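PDB 7BUH: ferredoxin CarAc from Pseudomonas resinovorans, which shuttles electrons through its Rieske [2Fe-2S] cluster from the reductase CarAd to the terminal oxygenase CarAa of carbazole 1,9a-dioxygenase. Local coordinates for residues 9-14 and 93-98; 31-36 and 51-56; 44-49 and 70-75; 76-81 and 85-90. All blocks are in the same frame, centred on the assembly; numbering follows the deposited sequence.

Interaction 1: 9-14 and 93-98; sequences CAASDM and VEVKEG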
loop_
_atom_site.group_PDB
_atom_site.type_symbol
_atom_site.label_atom_id
_atom_site.label_comp_id
_atom_site.label_asym_id
_atom_site.label_seq_id
_atom_site.Cartn_x
_atom_site.Cartn_y
_atom_site.Cartn_z
ATOM N N CYS A 9 -7.603 10.674 2.714
ATOM C CA CYS A 9 -7.441 11.879 3.558
ATOM C C CYS A 9 -7.024 13.032 2.666
ATOM O O CYS A 9 -6.744 12.787 1.521
ATOM C CB CYS A 9 -6.361 11.688 4.613
ATOM S SG CYS A 9 -4.758 11.187 3.929
ATOM N N ALA A 10 -6.957 14.235 3.210
ATOM C CA ALA A 10 -6.324 15.376 2.537
ATOM C C ALA A 10 -4.838 15.079 2.338
ATOM O O ALA A 10 -4.206 14.566 3.279
ATOM C CB ALA A 10 -6.519 16.624 3.359
ATOM N N ALA A 11 -4.291 15.431 1.182
ATOM C CA ALA A 11 -2.839 15.317 0.898
ATOM C C ALA A 11 -2.048 16.029 1.986
ATOM O O ALA A 11 -1.041 15.461 2.454
ATOM C CB ALA A 11 -2.503 15.840 -0.485
ATOM N N SER A 12 -2.530 17.165 2.486
ATOM C CA SER A 12 -1.759 17.953 3.490
ATOM C C SER A 12 -1.763 17.279 4.883
ATOM O O SER A 12 -0.934 17.659 5.742
ATOM C CB SER A 12 -2.275 19.352 3.509
ATOM O OG SER A 12 -3.654 19.378 3.816
ATOM N N ASP A 13 -2.643 16.296 5.092
ATOM C CA ASP A 13 -2.760 15.479 6.333
ATOM C C ASP A 13 -1.638 14.442 6.394
ATOM O O ASP A 13 -1.449 13.861 7.456
ATOM C CB ASP A 13 -4.079 14.695 6.375
ATOM C CG ASP A 13 -5.301 15.528 6.718
ATOM O OD1 ASP A 13 -5.104 16.579 7.337
ATOM O OD2 ASP A 13 -6.453 15.090 6.366
ATOM N N MET A 14 -0.934 14.188 5.293
ATOM C CA MET A 14 0.208 13.236 5.295
ATOM C C MET A 14 1.518 14.005 5.163
ATOM O O MET A 14 1.736 14.684 4.141
ATOM C CB MET A 14 0.064 12.214 4.166
ATOM C CG MET A 14 -1.090 11.255 4.387
ATOM S SD MET A 14 -1.026 9.860 3.213
ATOM C CE MET A 14 0.403 8.940 3.791
ATOM N N VAL A 93 -2.651 5.471 -6.975
ATOM C CA VAL A 93 -3.024 6.564 -6.032
ATOM C C VAL A 93 -3.178 7.844 -6.842
ATOM O O VAL A 93 -2.251 8.152 -7.608
ATOM C CB VAL A 93 -2.002 6.777 -4.906
ATOM C CG1 VAL A 93 -2.466 7.911 -3.986
ATOM C CG2 VAL A 93 -1.762 5.503 -4.114
ATOM N N GLU A 94 -4.315 8.527 -6.712
ATOM C CA GLU A 94 -4.555 9.843 -7.380
ATOM C C GLU A 94 -4.885 10.860 -6.295
ATOM O O GLU A 94 -5.729 10.547 -5.448
ATOM C CB GLU A 94 -5.688 9.744 -8.406
ATOM C CG GLU A 94 -5.253 9.139 -9.744
ATOM C CD GLU A 94 -6.314 8.882 -10.833
ATOM O OE1 GLU A 94 -5.958 8.232 -11.855
ATOM O OE2 GLU A 94 -7.493 9.320 -10.688
ATOM N N VAL A 95 -4.299 12.059 -6.364
ATOM C CA VAL A 95 -4.756 13.228 -5.561
ATOM C C VAL A 95 -5.798 13.965 -6.408
ATOM O O VAL A 95 -5.488 14.318 -7.526
ATOM C CB VAL A 95 -3.601 14.142 -5.144
ATOM C CG1 VAL A 95 -4.087 15.230 -4.199
ATOM C CG2 VAL A 95 -2.468 13.338 -4.532
ATOM N N LYS A 96 -7.020 14.062 -5.907
ATOM C CA LYS A 96 -8.157 14.701 -6.610
ATOM C C LYS A 96 -8.700 15.805 -5.699
ATOM O O LYS A 96 -9.112 15.517 -4.541
ATOM C CB LYS A 96 -9.224 13.659 -6.967
ATOM C CG LYS A 96 -8.798 12.379 -7.680
ATOM C CD LYS A 96 -9.888 11.281 -7.564
ATOM C CE LYS A 96 -9.477 9.823 -7.755
ATOM N NZ LYS A 96 -9.447 9.378 -9.162
ATOM N N GLU A 97 -8.647 17.060 -6.160
ATOM C CA GLU A 97 -9.059 18.252 -5.372
ATOM C C GLU A 97 -8.355 18.216 -4.005
ATOM O O GLU A 97 -9.028 18.508 -3.005
ATOM C CB GLU A 97 -10.568 18.279 -5.094
ATOM C CG GLU A 97 -11.465 18.130 -6.308
ATOM C CD GLU A 97 -11.586 19.387 -7.167
ATOM O OE1 GLU A 97 -10.986 20.415 -6.839
ATOM O OE2 GLU A 97 -12.221 19.305 -8.195
ATOM N N GLY A 98 -7.066 17.861 -3.957
ATOM C CA GLY A 98 -6.241 17.923 -2.728
ATOM C C GLY A 98 -6.523 16.780 -1.758
ATOM O O GLY A 98 -6.009 16.792 -0.586
#
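Ala11 meets Gly98 at the surface end of the antiparallel six-stranded sheet of this Rieske domain, where strand 5-10 runs out and the tight hairpin between strands 90-96 and 99-103 turns back. Across the contact there is one hydrogen bond, made by backbone alone: Ala11 N donates to Gly98 O over 2.8 Å, nearly straight at 166°. The donor stands well off the carbonyl plane, tilted by 31°. Cys9 pairs with Val100 by backbone bonds, so this link carries the pairing of strand 5-10 with its neighbour one step into the hairpin turn. Glu97 and Gly98 both have left-handed backbone angles, as in a type I' turn, and glycine takes that shape without strain. The same carbonyl oxygen receives a CA-H...O approach from Ala10 CA at 3.4 Å.

The apolar part is small. Ala11 CB points at the hairpin and touches Val95 CG1 at 4.1 Å, the branch that lies anti to the valine backbone N (chi1 -174°); the short alanine side chain lets the backbone come in to Gly98 while still making this touch, and Val95 also packs on Phe39. Within 9-14 a short 3-10 turn is closed by backbone bonds, Asp13 N to Ala10 O at 3.0 Å among them. The aspartate side chain reaches back over this turn, its OD2 accepting a weak, bent bond from Ala10 N at 3.3 Å.

Interaction 2: 31-36 and 51-56; sequences AVYRVG and ASLSEG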
loop_
_atom_site.group_PDB
_atom_site.type_symbol
_atom_site.label_atom_id
_atom_site.label_comp_id
_atom_site.label_asym_id
_atom_site.label_seq_id
_atom_site.Cartn_x
_atom_site.Cartn_y
_atom_site.Cartn_z
ATOM N N ALA A 31 -1.924 -0.069 2.331
ATOM C CA ALA A 31 -1.056 0.969 2.926
ATOM C C ALA A 31 -0.854 2.035 1.856
ATOM O O ALA A 31 -0.565 1.681 0.708
ATOM C CB ALA A 31 0.234 0.360 3.383
ATOM N N VAL A 32 -1.046 3.292 2.215
ATOM C CA VAL A 32 -0.766 4.445 1.328
ATOM C C VAL A 32 0.443 5.193 1.890
ATOM O O VAL A 32 0.446 5.529 3.101
ATOM C CB VAL A 32 -1.992 5.360 1.221
ATOM C CG1 VAL A 32 -1.700 6.568 0.377
ATOM C CG2 VAL A 32 -3.161 4.582 0.662
ATOM N N TYR A 33 1.447 5.428 1.058
ATOM C CA TYR A 33 2.747 5.998 1.486
ATOM C C TYR A 33 2.921 7.353 0.821
ATOM O O TYR A 33 2.604 7.445 -0.362
ATOM C CB TYR A 33 3.910 5.110 1.044
ATOM C CG TYR A 33 3.741 3.643 1.303
ATOM C CD1 TYR A 33 3.137 2.801 0.390
ATOM C CD2 TYR A 33 4.239 3.078 2.456
ATOM C CE1 TYR A 33 3.006 1.441 0.606
ATOM C CE2 TYR A 33 4.120 1.719 2.688
ATOM C CZ TYR A 33 3.497 0.895 1.773
ATOM O OH TYR A 33 3.437 -0.448 2.029
ATOM N N ARG A 34 3.347 8.367 1.584
ATOM C CA ARG A 34 3.791 9.650 1.012
ATOM C C ARG A 34 5.319 9.613 1.043
ATOM O O ARG A 34 5.897 9.589 2.149
ATOM C CB ARG A 34 3.258 10.863 1.768
ATOM C CG ARG A 34 3.679 12.151 1.077
ATOM C CD ARG A 34 3.174 13.421 1.736
ATOM N NE ARG A 34 3.643 14.581 1.005
ATOM C CZ ARG A 34 2.983 15.736 0.872
ATOM N NH1 ARG A 34 1.759 15.878 1.351
ATOM N NH2 ARG A 34 3.522 16.717 0.158
ATOM N N VAL A 35 5.928 9.538 -0.131
ATOM C CA VAL A 35 7.399 9.558 -0.286
ATOM C C VAL A 35 7.720 10.922 -0.879
ATOM O O VAL A 35 7.381 11.131 -2.065
ATOM C CB VAL A 35 7.888 8.374 -1.132
ATOM C CG1 VAL A 35 9.386 8.421 -1.337
ATOM C CG2 VAL A 35 7.448 7.062 -0.475
ATOM N N GLY A 36 8.243 11.823 -0.040
ATOM C CA GLY A 36 8.439 13.244 -0.416
ATOM C C GLY A 36 7.113 13.828 -0.849
ATOM O O GLY A 36 6.212 13.860 0.008
ATOM N N ALA A 51 2.593 -9.130 9.136
ATOM C CA ALA A 51 2.668 -7.844 9.853
ATOM C C ALA A 51 1.919 -6.781 9.049
ATOM O O ALA A 51 1.698 -6.964 7.833
ATOM C CB ALA A 51 4.095 -7.449 10.073
ATOM N N SER A 52 1.568 -5.682 9.712
ATOM C CA SER A 52 1.031 -4.473 9.041
ATOM C C SER A 52 2.201 -3.570 8.630
ATOM O O SER A 52 2.879 -2.999 9.504
ATOM C CB SER A 52 0.012 -3.790 9.915
ATOM O OG SER A 52 -0.459 -2.620 9.296
ATOM N N LEU A 53 2.414 -3.398 7.326
ATOM C CA LEU A 53 3.457 -2.476 6.819
ATOM C C LEU A 53 3.199 -1.016 7.226
ATOM O O LEU A 53 4.169 -0.276 7.354
ATOM C CB LEU A 53 3.612 -2.636 5.303
ATOM C CG LEU A 53 4.141 -4.000 4.870
ATOM C CD1 LEU A 53 4.162 -4.102 3.369
ATOM C CD2 LEU A 53 5.531 -4.260 5.438
ATOM N N SER A 54 1.947 -0.600 7.422
ATOM C CA SER A 54 1.623 0.781 7.867
ATOM C C SER A 54 2.104 1.017 9.308
ATOM O O SER A 54 2.011 2.168 9.758
ATOM C CB SER A 54 0.166 1.082 7.737
ATOM O OG SER A 54 -0.587 0.151 8.486
ATOM N N GLU A 55 2.602 -0.005 10.004
ATOM C CA GLU A 55 3.236 0.156 11.351
ATOM C C GLU A 55 4.762 0.164 11.205
ATOM O O GLU A 55 5.468 0.196 12.234
ATOM C CB GLU A 55 2.726 -0.933 12.293
ATOM C CG GLU A 55 1.254 -0.783 12.666
ATOM C CD GLU A 55 0.638 -1.989 13.384
ATOM O OE1 GLU A 55 1.400 -2.904 13.782
ATOM O OE2 GLU A 55 -0.616 -2.033 13.535
ATOM N N GLY A 56 5.272 0.088 9.971
ATOM C CA GLY A 56 6.710 0.091 9.687
ATOM C C GLY A 56 7.304 1.478 9.524
ATOM O O GLY A 56 6.751 2.469 10.042
#
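Ala31, midway along strand 27-35, turns its methyl to the 3-10 turn 53-55, and Ala31 CB rests 4.4 Å from Ser54 CB. A methyl suits this buried place because Asp44 lies beside it as well. Ser54 has two conformers; in one of them its OG bonds Asp44 OD1, while Ser52 OG bonds Asp44 OD2. Val32, next along, faces away from the turn and packs on Val100 and Val102 of strand 99-103.

Tyr33 brings its side chain back to the contact. With CG anti to the carbonyl carbon (chi1 -46°), the ring is carried along the strand until its hydroxyl end stands over Leu53, the two side chains crossing obliquely. Tyr33 OH lies 3.9 Å from Leu53 CB and 4.0 Å from Leu53 CD1; its polar need is met elsewhere, by a hydrogen bond with Thr42 OG1. Here the large sheet of the Rieske fold meets the cluster-binding subdomain. Leucine suits position 53 because its neighbours are largely apolar: besides the tyrosine it packs on Ile63 and Leu88, and its side chain has its nearest atoms about 4 Å from those of the cluster ligands Cys46 and Cys65. Behind Leu53 the turn is closed by Glu55 N to Ser52 O at 3.0 Å and Gly56 N to Leu53 O at 2.9 Å.

Further on, the extended Arg34 side chain brings NE to Gly36 O, where the chain turns after the strand.

Interaction 3: 44-49 and 70-75; sequences DTCTHG and GAFNVC. With FES (Fe2/s2 (inorganic) cluster), chain B.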
loop_
_atom_site.group_PDB
_atom_site.type_symbol
_atom_site.label_atom_id
_atom_site.label_comp_id
_atom_site.label_asym_id
_atom_site.label_seq_id
_atom_site.Cartn_x
_atom_site.Cartn_y
_atom_site.Cartn_z
ATOM N N ASP A 44 -1.306 -3.768 2.571
ATOM C CA ASP A 44 -0.730 -3.429 3.899
ATOM C C ASP A 44 -0.024 -4.649 4.511
ATOM O O ASP A 44 0.901 -4.462 5.360
ATOM C CB ASP A 44 -1.832 -2.974 4.849
ATOM C CG ASP A 44 -1.315 -2.578 6.224
ATOM O OD1 ASP A 44 -0.516 -1.620 6.278
ATOM O OD2 ASP A 44 -1.739 -3.220 7.215
ATOM N N THR A 45 -0.480 -5.853 4.186
ATOM C CA THR A 45 -0.044 -7.082 4.894
ATOM C C THR A 45 1.277 -7.544 4.296
ATOM O O THR A 45 1.312 -7.834 3.128
ATOM C CB THR A 45 -1.126 -8.157 4.862
ATOM O OG1 THR A 45 -2.345 -7.562 5.339
ATOM C CG2 THR A 45 -0.732 -9.350 5.705
ATOM N N CYS A 46 2.326 -7.599 5.109
ATOM C CA CYS A 46 3.625 -8.166 4.715
ATOM C C CYS A 46 3.397 -9.601 4.229
ATOM O O CYS A 46 2.764 -10.408 4.965
ATOM C CB CYS A 46 4.605 -8.152 5.876
ATOM S SG CYS A 46 6.248 -8.652 5.334
ATOM N N THR A 47 3.922 -9.920 3.052
ATOM C CA THR A 47 3.724 -11.262 2.445
ATOM C C THR A 47 4.468 -12.334 3.233
ATOM O O THR A 47 4.102 -13.511 3.104
ATOM C CB THR A 47 4.113 -11.279 0.972
ATOM O OG1 THR A 47 5.481 -10.889 0.892
ATOM C CG2 THR A 47 3.186 -10.409 0.163
ATOM N N HIS A 48 5.477 -11.949 4.006
ATOM C CA HIS A 48 6.345 -12.887 4.746
ATOM C C HIS A 48 5.618 -13.441 5.980
ATOM O O HIS A 48 5.397 -14.647 6.044
ATOM C CB HIS A 48 7.674 -12.220 5.093
ATOM C CG HIS A 48 8.540 -13.116 5.892
ATOM N ND1 HIS A 48 8.786 -12.854 7.223
ATOM C CD2 HIS A 48 9.177 -14.270 5.578
ATOM C CE1 HIS A 48 9.605 -13.793 7.692
ATOM N NE2 HIS A 48 9.819 -14.696 6.709
ATOM N N GLY A 49 5.334 -12.621 6.980
ATOM C CA GLY A 49 4.792 -13.101 8.266
ATOM C C GLY A 49 3.644 -12.259 8.808
ATOM O O GLY A 49 3.494 -12.219 10.066
ATOM N N GLY A 70 12.163 -7.320 7.030
ATOM C CA GLY A 70 12.045 -7.411 5.564
ATOM C C GLY A 70 11.646 -6.052 5.013
ATOM O O GLY A 70 11.356 -5.131 5.810
ATOM N N ALA A 71 11.660 -5.876 3.711
ATOM C CA ALA A 71 11.324 -4.567 3.125
ATOM C C ALA A 71 10.872 -4.735 1.680
ATOM O O ALA A 71 11.161 -5.794 1.075
ATOM C CB ALA A 71 12.493 -3.618 3.238
ATOM N N PHE A 72 10.138 -3.739 1.191
ATOM C CA PHE A 72 9.587 -3.697 -0.178
ATOM C C PHE A 72 9.800 -2.314 -0.745
ATOM O O PHE A 72 9.700 -1.340 0.023
ATOM C CB PHE A 72 8.088 -3.979 -0.198
ATOM C CG PHE A 72 7.730 -5.334 0.338
ATOM C CD1 PHE A 72 7.665 -6.439 -0.509
ATOM C CD2 PHE A 72 7.451 -5.505 1.684
ATOM C CE1 PHE A 72 7.299 -7.677 -0.004
ATOM C CE2 PHE A 72 7.111 -6.743 2.185
ATOM C CZ PHE A 72 7.037 -7.829 1.337
ATOM N N ASN A 73 10.023 -2.226 -2.054
ATOM C CA ASN A 73 9.948 -0.930 -2.774
ATOM C C ASN A 73 8.460 -0.567 -2.865
ATOM O O ASN A 73 7.714 -1.401 -3.375
ATOM C CB ASN A 73 10.597 -1.022 -4.146
ATOM C CG ASN A 73 10.637 0.337 -4.815
ATOM O OD1 ASN A 73 9.617 0.844 -5.255
ATOM N ND2 ASN A 73 11.818 0.911 -4.934
ATOM N N VAL A 74 8.022 0.598 -2.374
ATOM C CA VAL A 74 6.572 0.963 -2.355
ATOM C C VAL A 74 6.027 1.275 -3.760
ATOM O O VAL A 74 4.787 1.191 -3.972
ATOM C CB VAL A 74 6.281 2.103 -1.359
ATOM C CG1 VAL A 74 6.673 1.726 0.070
ATOM C CG2 VAL A 74 6.935 3.400 -1.762
ATOM N N CYS A 75 6.905 1.640 -4.694
ATOM C CA CYS A 75 6.568 1.988 -6.101
ATOM C C CYS A 75 6.293 0.715 -6.907
ATOM O O CYS A 75 5.367 0.704 -7.752
ATOM C CB CYS A 75 7.744 2.730 -6.729
ATOM S SG CYS A 75 8.230 4.235 -5.853
HETATM FE FE1 FES B . 8.385 -11.022 8.257
HETATM FE FE2 FES B . 7.316 -8.744 7.361
HETATM S S1 FES B . 6.302 -10.252 8.635
HETATM S S2 FES B . 9.440 -9.401 7.206
#
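Phe72 presents the edge of its ring to the cluster loop, and Cys46 and Thr47 meet that edge near the ring plane. Cys46 SG sits 3.8 Å from Phe72 CE2; taken from the ring centroid, the sulfur lies 89° off the normal, so this sulfur-aromatic contact is made with the ring's C-H rim. Thr47 approaches the neighbouring corner, its OG1 lying 3.5 Å from Phe72 CZ; the hydroxyl's hydrogen bond goes to Val86 O. The ring gets there because CG lies anti to the carbonyl carbon (chi1 -61°), directing it from strand 71-73 against the loop, with Ile63, Cys84 and Leu88 also packed on it. With only a methyl at this position, as in alanine, Cys46 SG and Thr47 would probably lose the ring edge that packs against them, and a gap would open between them, Leu88 and Ile63.

Cys46 and His48 form the first half of the Rieske signature, Cys-X-His, which Cys65 and His68 complete with Cys-X-X-His. Cys46 SG binds one iron, FE2, at 2.3 Å, and Cys65 shares that iron. His48 ND1 binds FE1 at 2.1 Å, where His68 is the second histidine; the two imidazoles meet with planes at about 85°. The thiolate sulfur also takes a weak hydrogen bond from His48 N at 3.6 Å. Glycines line the cluster where backbone must come close: Gly49 N is 3.0 Å from bridging sulfide S1 and Gly70 N is 3.4 Å from S2, and a side chain at either position would run into the sulfide beside it.

Interaction 4: 76-81 and 85-90; sequences TGMPAS and TVPLGV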
loop_
_atom_site.group_PDB
_atom_site.type_symbol
_atom_site.label_atom_id
_atom_site.label_comp_id
_atom_site.label_asym_id
_atom_site.label_seq_id
_atom_site.Cartn_x
_atom_site.Cartn_y
_atom_site.Cartn_z
ATOM N N THR A 76 7.100 -0.326 -6.707
ATOM C CA THR A 76 7.035 -1.575 -7.516
ATOM C C THR A 76 6.346 -2.726 -6.777
ATOM O O THR A 76 5.951 -3.690 -7.462
ATOM C CB THR A 76 8.436 -2.013 -7.947
ATOM O OG1 THR A 76 9.177 -2.389 -6.793
ATOM C CG2 THR A 76 9.164 -0.941 -8.732
ATOM N N GLY A 77 6.319 -2.659 -5.438
ATOM C CA GLY A 77 5.880 -3.746 -4.561
ATOM C C GLY A 77 6.917 -4.844 -4.460
ATOM O O GLY A 77 6.628 -5.838 -3.821
ATOM N N MET A 78 8.095 -4.687 -5.060
ATOM C CA MET A 78 9.050 -5.815 -5.150
ATOM C C MET A 78 9.812 -5.919 -3.842
ATOM O O MET A 78 10.134 -4.907 -3.229
ATOM C CB MET A 78 10.010 -5.632 -6.326
ATOM C CG MET A 78 9.313 -5.708 -7.651
ATOM S SD MET A 78 8.588 -7.329 -7.988
ATOM C CE MET A 78 10.062 -8.349 -8.054
ATOM N N PRO A 79 10.159 -7.130 -3.373
ATOM C CA PRO A 79 11.015 -7.258 -2.192
ATOM C C PRO A 79 12.307 -6.441 -2.317
ATOM O O PRO A 79 12.909 -6.432 -3.376
ATOM C CB PRO A 79 11.326 -8.764 -2.130
ATOM C CG PRO A 79 10.216 -9.387 -2.861
ATOM C CD PRO A 79 9.886 -8.437 -3.988
ATOM N N ALA A 80 12.742 -5.818 -1.228
ATOM C CA ALA A 80 13.971 -4.999 -1.179
ATOM C C ALA A 80 14.900 -5.488 -0.068
ATOM O O ALA A 80 16.087 -5.175 -0.122
ATOM C CB ALA A 80 13.640 -3.534 -1.016
ATOM N N SER A 81 14.390 -6.211 0.923
ATOM C CA SER A 81 15.244 -6.827 1.953
ATOM C C SER A 81 14.685 -8.186 2.392
ATOM O O SER A 81 13.479 -8.335 2.525
ATOM C CB SER A 81 15.422 -5.843 3.097
ATOM O OG SER A 81 16.377 -6.338 4.015
ATOM N N THR A 85 10.211 -12.307 -0.030
ATOM C CA THR A 85 10.431 -12.923 -1.360
ATOM C C THR A 85 9.202 -12.758 -2.245
ATOM O O THR A 85 9.365 -12.801 -3.488
ATOM C CB THR A 85 10.843 -14.396 -1.239
ATOM O OG1 THR A 85 9.724 -15.149 -0.790
ATOM C CG2 THR A 85 12.023 -14.573 -0.318
ATOM N N VAL A 86 8.006 -12.632 -1.661
ATOM C CA VAL A 86 6.753 -12.539 -2.444
ATOM C C VAL A 86 6.385 -11.069 -2.628
ATOM O O VAL A 86 6.181 -10.375 -1.637
ATOM C CB VAL A 86 5.599 -13.310 -1.789
ATOM C CG1 VAL A 86 4.329 -13.109 -2.595
ATOM C CG2 VAL A 86 5.932 -14.782 -1.611
ATOM N N PRO A 87 6.306 -10.554 -3.875
ATOM C CA PRO A 87 5.935 -9.152 -4.104
ATOM C C PRO A 87 4.517 -8.797 -3.612
ATOM O O PRO A 87 3.634 -9.662 -3.543
ATOM C CB PRO A 87 5.991 -8.971 -5.631
ATOM C CG PRO A 87 6.796 -10.154 -6.129
ATOM C CD PRO A 87 6.511 -11.268 -5.147
ATOM N N LEU A 88 4.370 -7.544 -3.193
ATOM C CA LEU A 88 3.080 -6.917 -2.832
ATOM C C LEU A 88 2.335 -6.559 -4.112
ATOM O O LEU A 88 2.970 -6.096 -5.071
ATOM C CB LEU A 88 3.298 -5.653 -1.995
ATOM C CG LEU A 88 4.016 -5.821 -0.672
ATOM C CD1 LEU A 88 4.507 -4.475 -0.138
ATOM C CD2 LEU A 88 3.129 -6.543 0.337
ATOM N N GLY A 89 1.016 -6.654 -4.032
ATOM C CA GLY A 89 0.092 -5.999 -4.950
ATOM C C GLY A 89 0.324 -4.507 -4.903
ATOM O O GLY A 89 0.497 -3.958 -3.800
ATOM N N VAL A 90 0.306 -3.862 -6.052
ATOM C CA VAL A 90 0.422 -2.380 -6.113
ATOM C C VAL A 90 -0.931 -1.799 -6.524
ATOM O O VAL A 90 -1.658 -2.423 -7.365
ATOM C CB VAL A 90 1.567 -1.925 -7.029
ATOM C CG1 VAL A 90 2.914 -2.436 -6.512
ATOM C CG2 VAL A 90 1.347 -2.312 -8.473
HETATM O O HOH W 1 4.530 -6.026 -7.250
#
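Gly77 and Leu88 face each other with CA atoms 4.6 Å apart where the two chain pieces run nearly antiparallel, their directions 159° apart, joined by a single direct backbone bond from Leu88 N to Gly77 O at 2.9 Å. A water extends this pairing, donating to Thr76 O and to Leu88 O at 2.7 Å each. Glycine is needed at 77 because a CB would clash with Leu88 O and Val90 CG1, and its backbone has positive phi. Just before it, Thr76 OG1 accepts from Met78 N at 3.1 Å, an ST turn at the start of the segment.

Between these two pieces lies the loop carrying Pro83 and Cys84, which belong to the cluster pocket; this is the proline loop that covers the cluster in Rieske proteins, and the contact closes its base. On the 76-81 side, Ala80 and Ser81 form a classic beta bulge opposite Ala71.

Met78 starts away from its partner but bends at chi2 and chi3, both -64°, laying SD 3.8 Å from Pro87 CG, the two side chains side by side. Pro79 lies against both Pro87 and the Thr85 carbonyl: its CD is 4.1 Å from Pro87 CG, and its CG stands 3.6 Å from Thr85 O. Replacing this proline by alanine takes away CG and CD, which is likely to leave the Thr85 carbonyl and the Pro87 ring without the cover they have. At the far end, a methyl of Val90, CG1, packs against the Thr76 carbonyl.

Overall arrangement
Interaction 1 is a surface contact on the far side of the chain from the cluster, a backbone bond and a methyl pair tying the sheet edge to a hairpin. Interactions 2 and 3 are buried and bear on the same loop after strand 38-43: Asp44 of interaction 3 bonds Ser52 OG and Leu53 N of interaction 2, putting polar contacts beside the apolar packing. Interaction 3 alone adds metal ligation and a sulfur-aromatic edge. Interaction 4, partly buried, shares the four-stranded sheet with it but relies on backbone, a bridging water and prolines; its Leu88 packs on Phe72 and on Leu53. Met14 packs on strand 27-35, linking interaction 1 to interaction 2.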